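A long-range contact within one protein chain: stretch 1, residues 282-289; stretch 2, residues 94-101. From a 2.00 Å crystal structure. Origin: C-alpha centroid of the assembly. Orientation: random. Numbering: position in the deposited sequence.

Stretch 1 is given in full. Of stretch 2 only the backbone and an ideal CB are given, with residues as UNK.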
# COMPACT_ATOMS: atom_id res chain seq x y z
N TYR A 282 -8.41 5.73 39.46
CA TYR A 282 -7.60 6.84 39.93
C TYR A 282 -6.37 6.90 39.05
O TYR A 282 -5.66 5.88 38.93
CB TYR A 282 -7.10 6.62 41.40
CG TYR A 282 -6.22 7.78 41.88
CD1 TYR A 282 -6.77 8.98 42.25
CD2 TYR A 282 -4.82 7.64 41.91
CE1 TYR A 282 -5.97 10.05 42.64
CE2 TYR A 282 -4.03 8.65 42.33
CZ TYR A 282 -4.60 9.86 42.67
OH TYR A 282 -3.82 10.91 43.04
N TYR A 283 -6.06 8.06 38.49
CA TYR A 283 -4.89 8.12 37.64
C TYR A 283 -4.10 9.42 37.74
O TYR A 283 -4.70 10.49 37.72
CB TYR A 283 -5.26 7.81 36.17
CG TYR A 283 -4.00 7.44 35.29
CD1 TYR A 283 -3.53 6.13 35.25
CD2 TYR A 283 -3.32 8.42 34.55
CE1 TYR A 283 -2.42 5.77 34.49
CE2 TYR A 283 -2.22 8.08 33.77
CZ TYR A 283 -1.77 6.75 33.76
OH TYR A 283 -0.71 6.37 32.98
N GLU A 284 -2.77 9.33 37.85
CA GLU A 284 -1.98 10.59 37.81
C GLU A 284 -1.25 10.78 36.46
O GLU A 284 -0.32 10.01 36.10
CB GLU A 284 -1.03 10.70 38.99
CG GLU A 284 -1.78 10.60 40.30
CD GLU A 284 -0.85 10.72 41.51
OE1 GLU A 284 0.36 10.46 41.36
OE2 GLU A 284 -1.35 11.09 42.58
N PHE A 285 -1.69 11.79 35.71
CA PHE A 285 -1.04 12.11 34.46
C PHE A 285 0.20 12.98 34.72
O PHE A 285 0.19 13.85 35.60
CB PHE A 285 -1.97 12.91 33.56
CG PHE A 285 -3.14 12.11 33.08
CD1 PHE A 285 -3.00 11.23 31.97
CD2 PHE A 285 -4.40 12.27 33.70
CE1 PHE A 285 -4.10 10.44 31.50
CE2 PHE A 285 -5.53 11.47 33.25
CZ PHE A 285 -5.33 10.53 32.14
N VAL A 286 1.23 12.73 33.93
CA VAL A 286 2.48 13.45 34.03
C VAL A 286 2.75 14.07 32.63
O VAL A 286 2.82 13.35 31.64
CB VAL A 286 3.65 12.51 34.52
CG1 VAL A 286 4.99 13.26 34.58
CG2 VAL A 286 3.29 11.86 35.92
N MET A 287 2.84 15.40 32.59
CA MET A 287 3.00 16.20 31.41
C MET A 287 4.43 16.69 31.27
O MET A 287 5.15 16.92 32.28
CB MET A 287 2.04 17.39 31.44
CG MET A 287 0.50 16.99 31.30
SD MET A 287 -0.32 18.57 31.04
CE MET A 287 -0.17 18.59 29.24
N GLU A 288 4.84 16.88 30.02
CA GLU A 288 6.21 17.33 29.73
C GLU A 288 6.22 18.84 29.50
O GLU A 288 5.36 19.37 28.77
CB GLU A 288 6.76 16.64 28.48
CG GLU A 288 7.02 15.20 28.65
CD GLU A 288 8.36 14.77 28.04
OE1 GLU A 288 8.38 14.66 26.79
OE2 GLU A 288 9.35 14.50 28.79
N ALA A 289 7.18 19.51 30.10
CA ALA A 289 7.40 20.93 29.87
C ALA A 289 7.65 21.26 28.38
O ALA A 289 8.01 20.39 27.59
CB ALA A 289 8.54 21.45 30.75
N UNK A 94 8.74 10.50 21.43
CA UNK A 94 9.69 9.71 22.20
C UNK A 94 9.94 10.45 23.50
O UNK A 94 9.96 11.69 23.47
CB UNK A 94 10.99 9.47 21.43
N UNK A 95 10.06 9.71 24.62
CA UNK A 95 10.16 10.30 25.98
C UNK A 95 11.16 9.53 26.84
O UNK A 95 11.22 8.29 26.76
CB UNK A 95 8.79 10.31 26.67
N UNK A 96 11.97 10.24 27.63
CA UNK A 96 12.97 9.59 28.51
C UNK A 96 12.57 9.74 29.98
O UNK A 96 13.20 9.15 30.87
CB UNK A 96 14.36 10.19 28.28
N UNK A 97 11.49 10.50 30.21
CA UNK A 97 11.05 10.89 31.54
C UNK A 97 9.94 9.96 32.03
O UNK A 97 9.63 8.95 31.40
CB UNK A 97 10.57 12.34 31.54
N UNK A 98 9.34 10.28 33.16
CA UNK A 98 8.22 9.49 33.62
C UNK A 98 6.92 10.13 33.08
O UNK A 98 5.87 10.00 33.73
CB UNK A 98 8.21 9.40 35.15
N UNK A 99 6.99 10.84 31.94
CA UNK A 99 5.78 11.49 31.38
C UNK A 99 4.79 10.39 30.93
O UNK A 99 5.19 9.25 30.58
CB UNK A 99 6.14 12.41 30.21
N UNK A 100 3.49 10.69 31.02
CA UNK A 100 2.55 9.67 30.58
C UNK A 100 2.77 9.29 29.11
O UNK A 100 2.95 10.17 28.31
CB UNK A 100 1.12 10.16 30.79
N UNK A 101 2.75 7.99 28.80
CA UNK A 101 2.86 7.50 27.42
C UNK A 101 1.70 7.95 26.53
O UNK A 101 0.56 8.20 27.00
CB UNK A 101 2.93 5.97 27.42

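Position 94 has its CA-to-CB bond directed away from stretch 1, and no atom of that stretch lies within 5.5 Å of the ideal CB. Stretch 1 sets no demand here. The residue is Arg 94, whose guanidinium is hydrogen-bonded elsewhere in the structure.

Position 95 points toward stretch 1. Its ideal CB is 4.4 Å from Glu 288 OE1. A polar or basic side chain would suit a site beside a carboxylate, and aliphatic carbon could pack there too. The residue is Gln 95. It meets the glutamate with carbon: its CG is 3.8 Å from Glu 288 OE1. Its amide turns back on its own stretch, in a weak hydrogen bond from NE2 to the O of position 100 (3.3 Å).

Position 96 points away, and many residues would fit. It is Ser 96, which touches a crystal neighbour.

Position 97 points toward stretch 1, with its ideal CB 3.7 Å from Glu 288 OE2. A short donor is favoured: serine or threonine would reach. The residue is Thr 97. With chi1 in p, OG1 donates to Glu 288 OE2 at 2.8 Å. The same OG1 accepts from the N of position 99 at 3.2 Å.

Position 98 is sideways to stretch 1. Its ideal CB is 5.1 Å from Val 286 CG1, so contact is loose and many side chains are possible. The residue is Asn 98. Its backbone O packs more closely, 3.4 Å from Val 286 CB.

Position 99 is also sideways, but crowded. The ideal CB is 3.3 Å from Glu 288 CG and 3.7 Å from Val 286 O. This tight fit favours a small residue, alanine first. It is Ala 99.

At position 100 the backbone N donates to Val 286 O at 2.8 Å. The CA-to-CB bond points sideways; the ideal CB is 4.4 Å from Phe 285 CD1 and 4.7 Å from Tyr 283 OH. Val 286 N is a donor in need of an acceptor nearby. Serine, threonine or perhaps aspartate could serve; a branched side chain could also use the tyrosine edge. The residue is Thr 100, with chi1 in m. Val 286 N donates to OG1 at 2.9 Å, so two hydrogen bonds pair these residues. CG2 lies 3.7 Å from Tyr 283 OH, near the ring plane.

Position 101 points away into space free of stretch 1, so stretch 1 does not restrict the choice. It is Glu 101, whose OE1 is hydrogen-bonded elsewhere in the structure.

Stretch 2 94-101: RQSTNATE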
# COMPACT_ATOMS: atom_id res chain seq x y z
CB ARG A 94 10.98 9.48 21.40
CG ARG A 94 10.76 8.54 20.24
CD ARG A 94 11.95 8.62 19.23
NE ARG A 94 12.03 7.35 18.50
CZ ARG A 94 12.71 7.20 17.37
NH1 ARG A 94 13.40 8.21 16.88
NH2 ARG A 94 12.71 6.03 16.76
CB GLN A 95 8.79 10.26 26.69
CG GLN A 95 7.63 11.04 26.00
CD GLN A 95 6.24 10.64 26.51
OE1 GLN A 95 6.00 9.49 26.94
NE2 GLN A 95 5.31 11.57 26.45
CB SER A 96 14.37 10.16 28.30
OG SER A 96 14.30 11.56 28.12
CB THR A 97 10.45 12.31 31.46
OG1 THR A 97 9.44 12.27 30.45
CG2 THR A 97 11.54 13.35 31.08
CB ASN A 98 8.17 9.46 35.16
CG ASN A 98 8.08 10.87 35.79
OD1 ASN A 98 8.66 11.84 35.26
ND2 ASN A 98 7.38 10.99 36.91
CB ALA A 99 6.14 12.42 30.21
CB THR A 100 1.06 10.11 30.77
OG1 THR A 100 0.92 10.53 32.12
CG2 THR A 100 0.12 8.94 30.48
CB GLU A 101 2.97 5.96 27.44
CG GLU A 101 4.30 5.50 28.09
CD GLU A 101 4.59 4.02 27.98
OE1 GLU A 101 4.09 3.23 28.84
OE2 GLU A 101 5.39 3.64 27.09
O HOH W 1 1.13 8.61 33.98
O HOH W 2 3.14 13.02 28.91
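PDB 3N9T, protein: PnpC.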